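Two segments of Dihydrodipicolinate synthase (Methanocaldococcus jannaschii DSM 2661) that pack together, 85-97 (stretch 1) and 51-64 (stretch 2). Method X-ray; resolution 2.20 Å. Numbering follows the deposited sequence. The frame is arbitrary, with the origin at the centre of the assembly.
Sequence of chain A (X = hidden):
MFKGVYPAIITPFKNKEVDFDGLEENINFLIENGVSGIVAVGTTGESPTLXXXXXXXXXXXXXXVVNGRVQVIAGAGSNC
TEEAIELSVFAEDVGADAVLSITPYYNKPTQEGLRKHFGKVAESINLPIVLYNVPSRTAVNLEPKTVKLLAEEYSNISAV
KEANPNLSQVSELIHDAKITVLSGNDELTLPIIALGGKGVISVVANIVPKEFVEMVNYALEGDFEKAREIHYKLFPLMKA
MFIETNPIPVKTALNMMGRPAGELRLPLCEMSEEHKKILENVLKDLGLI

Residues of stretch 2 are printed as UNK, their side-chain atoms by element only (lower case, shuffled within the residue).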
# COMPACT_ATOMS: atom_id res chain seq x y z
N ILE A 85 24.97 13.63 13.82
CA ILE A 85 25.62 14.61 14.71
C ILE A 85 26.88 15.22 14.08
O ILE A 85 27.01 16.42 13.90
CB ILE A 85 25.97 13.94 16.07
CG1 ILE A 85 24.68 13.66 16.87
CG2 ILE A 85 26.96 14.80 16.91
CD1 ILE A 85 24.90 12.60 18.04
N GLU A 86 27.79 14.34 13.69
CA GLU A 86 28.98 14.72 13.01
C GLU A 86 28.72 15.62 11.80
O GLU A 86 29.35 16.68 11.70
CB GLU A 86 29.71 13.47 12.61
CG GLU A 86 31.18 13.66 12.45
CD GLU A 86 31.84 12.49 11.69
OE1 GLU A 86 31.50 11.30 12.03
OE2 GLU A 86 32.68 12.77 10.78
N LEU A 87 27.81 15.22 10.90
CA LEU A 87 27.50 16.04 9.72
C LEU A 87 26.92 17.40 10.09
O LEU A 87 27.18 18.40 9.42
CB LEU A 87 26.53 15.32 8.72
CG LEU A 87 27.09 14.08 7.99
CD1 LEU A 87 26.00 13.25 7.31
CD2 LEU A 87 28.13 14.50 6.95
N SER A 88 26.12 17.42 11.15
CA SER A 88 25.45 18.63 11.60
C SER A 88 26.44 19.62 12.19
O SER A 88 26.39 20.81 11.89
CB SER A 88 24.37 18.28 12.65
OG SER A 88 23.40 17.38 12.09
N VAL A 89 27.31 19.10 13.05
CA VAL A 89 28.38 19.90 13.67
C VAL A 89 29.26 20.49 12.56
O VAL A 89 29.61 21.69 12.60
CB VAL A 89 29.19 19.06 14.66
CG1 VAL A 89 30.57 19.76 15.03
CG2 VAL A 89 28.35 18.76 15.92
N PHE A 90 29.58 19.67 11.57
CA PHE A 90 30.31 20.17 10.44
C PHE A 90 29.58 21.30 9.66
O PHE A 90 30.19 22.29 9.27
CB PHE A 90 30.69 19.09 9.45
CG PHE A 90 31.36 19.67 8.22
CD1 PHE A 90 32.73 19.98 8.24
CD2 PHE A 90 30.60 20.00 7.08
CE1 PHE A 90 33.35 20.52 7.12
CE2 PHE A 90 31.20 20.58 5.98
CZ PHE A 90 32.58 20.83 5.99
N ALA A 91 28.29 21.13 9.41
CA ALA A 91 27.54 22.16 8.71
C ALA A 91 27.60 23.47 9.51
O ALA A 91 27.66 24.55 8.94
CB ALA A 91 26.13 21.71 8.50
N GLU A 92 27.57 23.39 10.83
CA GLU A 92 27.56 24.63 11.62
C GLU A 92 28.94 25.31 11.56
O GLU A 92 29.05 26.49 11.23
CB GLU A 92 27.16 24.37 13.06
CG GLU A 92 26.94 25.67 13.88
CD GLU A 92 26.36 25.38 15.23
OE1 GLU A 92 26.91 24.54 15.96
OE2 GLU A 92 25.34 25.98 15.56
N ASP A 93 29.96 24.51 11.80
CA ASP A 93 31.35 24.92 11.79
C ASP A 93 31.72 25.51 10.46
O ASP A 93 32.46 26.46 10.43
CB ASP A 93 32.28 23.72 12.04
CG ASP A 93 32.27 23.22 13.50
OD1 ASP A 93 31.64 23.84 14.41
OD2 ASP A 93 32.93 22.15 13.72
N VAL A 94 31.23 24.96 9.36
CA VAL A 94 31.64 25.46 8.06
C VAL A 94 30.88 26.73 7.63
O VAL A 94 31.29 27.37 6.68
CB VAL A 94 31.60 24.36 6.96
CG1 VAL A 94 30.16 24.04 6.50
CG2 VAL A 94 32.42 24.75 5.78
N GLY A 95 29.80 27.11 8.30
CA GLY A 95 29.12 28.38 7.90
C GLY A 95 27.75 28.29 7.25
O GLY A 95 27.23 29.31 6.79
N ALA A 96 27.14 27.09 7.23
CA ALA A 96 25.74 26.96 6.73
C ALA A 96 24.81 27.68 7.66
O ALA A 96 25.15 27.95 8.82
CB ALA A 96 25.32 25.50 6.58
N ASP A 97 23.64 28.03 7.12
CA ASP A 97 22.63 28.70 7.88
C ASP A 97 21.67 27.76 8.60
O ASP A 97 21.06 28.14 9.58
CB ASP A 97 21.85 29.63 6.94
CG ASP A 97 22.74 30.66 6.33
OD1 ASP A 97 23.17 31.55 7.12
OD2 ASP A 97 23.09 30.55 5.11
N UNK A 51 31.57 10.70 -1.19
CA UNK A 51 32.42 10.44 -0.04
C UNK A 51 32.17 11.50 1.03
O UNK A 51 31.75 12.64 0.71
c UNK A 51 33.92 10.35 -0.43
o UNK A 51 34.43 11.60 -0.93
N UNK A 52 32.42 11.13 2.30
CA UNK A 52 32.60 12.06 3.43
C UNK A 52 33.31 13.36 2.98
O UNK A 52 32.81 14.49 3.18
c UNK A 52 33.48 11.35 4.46
c UNK A 52 32.25 11.73 6.73
c UNK A 52 33.93 12.60 7.86
n UNK A 52 34.35 12.37 6.62
n UNK A 52 32.67 12.23 7.95
c UNK A 52 33.31 11.81 5.88
N UNK A 53 34.47 13.19 2.37
CA UNK A 53 35.27 14.34 1.98
C UNK A 53 34.59 15.18 0.88
O UNK A 53 34.58 16.41 0.97
c UNK A 53 36.70 13.90 1.61
c UNK A 53 38.84 14.38 0.27
o UNK A 53 39.87 15.10 0.16
o UNK A 53 38.78 13.19 -0.16
c UNK A 53 37.59 14.98 0.96
N UNK A 54 33.98 14.52 -0.12
CA UNK A 54 33.21 15.24 -1.13
C UNK A 54 32.00 16.02 -0.52
O UNK A 54 31.78 17.19 -0.83
o UNK A 54 32.57 11.86 -3.68
o UNK A 54 33.85 12.72 -5.26
c UNK A 54 32.76 14.29 -2.25
c UNK A 54 33.87 13.79 -3.12
c UNK A 54 33.40 12.71 -4.09
N UNK A 55 31.26 15.35 0.35
CA UNK A 55 30.17 15.95 1.08
C UNK A 55 30.68 17.24 1.75
O UNK A 55 30.10 18.32 1.58
c UNK A 55 28.30 15.21 2.64
n UNK A 55 27.98 16.38 3.31
c UNK A 55 26.73 16.32 3.73
c UNK A 55 29.66 14.92 2.10
n UNK A 55 26.22 15.16 3.37
c UNK A 55 27.19 14.43 2.71
N UNK A 56 31.80 17.16 2.46
CA UNK A 56 32.27 18.32 3.21
C UNK A 56 32.64 19.41 2.24
O UNK A 56 32.22 20.55 2.42
c UNK A 56 33.43 17.98 4.16
c UNK A 56 33.10 16.85 5.15
c UNK A 56 33.74 16.98 6.53
c UNK A 56 34.76 15.92 6.83
n UNK A 56 34.86 15.61 8.33
N UNK A 57 33.39 19.06 1.19
CA UNK A 57 33.90 20.04 0.27
C UNK A 57 32.74 20.62 -0.49
O UNK A 57 32.78 21.79 -0.82
c UNK A 57 34.88 19.44 -0.73
c UNK A 57 38.08 20.71 -1.00
c UNK A 57 36.26 19.05 -0.25
c UNK A 57 37.08 20.30 0.11
n UNK A 57 38.97 21.84 -0.46
N UNK A 58 31.73 19.81 -0.83
CA UNK A 58 30.56 20.40 -1.54
C UNK A 58 29.86 21.45 -0.69
O UNK A 58 29.60 22.52 -1.18
c UNK A 58 30.14 18.54 -3.21
c UNK A 58 28.31 20.17 -2.64
c UNK A 58 29.53 19.40 -2.10
N UNK A 59 29.54 21.15 0.57
CA UNK A 59 28.91 22.15 1.46
C UNK A 59 29.76 23.44 1.56
O UNK A 59 29.26 24.58 1.42
c UNK A 59 27.39 20.56 2.74
c UNK A 59 27.23 19.63 3.94
c UNK A 59 28.55 21.56 2.85
c UNK A 59 28.13 22.68 3.84
N UNK A 60 31.07 23.24 1.78
CA UNK A 60 32.07 24.30 1.83
C UNK A 60 31.99 25.16 0.58
O UNK A 60 31.93 26.39 0.67
c UNK A 60 35.93 24.35 2.27
c UNK A 60 34.48 24.46 2.77
c UNK A 60 33.46 23.66 1.93
o UNK A 60 36.84 24.73 3.03
o UNK A 60 36.17 23.89 1.11
N UNK A 61 31.97 24.53 -0.60
CA UNK A 61 31.92 25.31 -1.84
C UNK A 61 30.62 26.14 -1.89
O UNK A 61 30.61 27.35 -2.24
c UNK A 61 32.03 25.18 -4.40
n UNK A 61 34.62 27.39 -6.31
c UNK A 61 33.28 26.89 -5.87
c UNK A 61 32.11 24.43 -3.06
c UNK A 61 33.41 25.83 -4.75
N UNK A 62 29.52 25.52 -1.46
CA UNK A 62 28.22 26.21 -1.50
C UNK A 62 28.17 27.46 -0.56
O UNK A 62 27.71 28.55 -0.97
c UNK A 62 27.05 25.23 -1.22
c UNK A 62 25.72 25.97 -1.22
c UNK A 62 27.03 24.15 -2.31
N UNK A 63 28.59 27.26 0.68
CA UNK A 63 28.69 28.38 1.66
C UNK A 63 29.51 29.54 1.07
O UNK A 63 29.02 30.67 1.06
c UNK A 63 29.29 27.92 3.01
c UNK A 63 28.33 27.02 3.73
c UNK A 63 29.70 29.12 3.91
N UNK A 64 30.69 29.21 0.53
CA UNK A 64 31.66 30.20 0.03
C UNK A 64 31.10 30.98 -1.19
O UNK A 64 31.19 32.22 -1.27
o UNK A 64 34.95 28.39 0.73
c UNK A 64 33.02 29.51 -0.33
c UNK A 64 33.83 28.95 0.93
o UNK A 64 33.42 29.04 2.13

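Position 51 carries one carbon and one oxygen and lies beyond reach of stretch 1. The oxygen accepts a hydrogen bond from the backbone N of position 54, capping the helix that starts at 52; this is Ser51. At position 52, one carbon leads to a five-membered ring of three carbons and two nitrogens, and a ring nitrogen approaches Glu86. The residue is His52, whose NE2 donates a weak hydrogen bond to Glu86 OE2 (2.9 Å), the acceptor lying at the ring edge.

Positions 53 and 54 each have three carbons, the third bearing two oxygens, and neither reaches stretch 1: Glu53 and Glu54. Besides its capped N, Glu54 accepts from Ser51 N through OE1 (2.9 Å), so the cap is reciprocal.

Position 55 again holds one carbon and a ring with two nitrogens, here buried, pointing toward stretch 1 and packed against Leu87. It is His55; Leu87 CD2 sits over its face, 4.0 Å from CE1, while ND1 is buried without a partner.

Four carbons in a row ending in nitrogen occupy position 56, the chain lying along the Phe90 ring. This is Lys56: its CD covers one ring face, its CB is 3.5 Å from Phe90 CZ, and its NZ stops 4.3 Å from Glu86 OE2, too far for a salt bridge. Position 57 has the same composition but points away: Lys57.

At position 58, one carbon carrying two others makes no contact, giving Val58. Position 59 has four carbons, forked at the first with one arm two carbons long, and lies against Phe90 and Val94; it is Ile59. Its CG2 meets Val94 CG1 at 3.6 Å, and its CB lies at the edge of the Phe90 ring.

Position 60 has three carbons, the last with two oxygens, and its carbon chain lies against Val94: Glu60. Its aliphatic CG packs 3.7 Å from Val94 CG2. Position 61, four carbons ending in nitrogen, and position 62, a three-carbon fork, are Lys61 and Val62, both out of reach.

Another three-carbon fork at position 63 points toward stretch 1, meets Val94, Gly95 and Ala96, and identifies Val63, with CG1 3.6 Å from Val94 O and CG2 3.7 Å from Ala96 N. Position 64 has two carbons, the second with two oxygens: Asp64, which makes no contact with stretch 1.

The two helices run at 30° to each other, and side chains spaced three or four residues apart fill the gap. Packing is mainly apolar, with the weak His52–Glu86 bond near one end. At the other, Gly95 is the first residue to leave helical phi/psi, with positive phi in a Schellman motif; a CB there would crowd Val63 CG1 at 3.0 Å.

Stretch 2, residues 51-64: SHEEHKKVIEKVVD
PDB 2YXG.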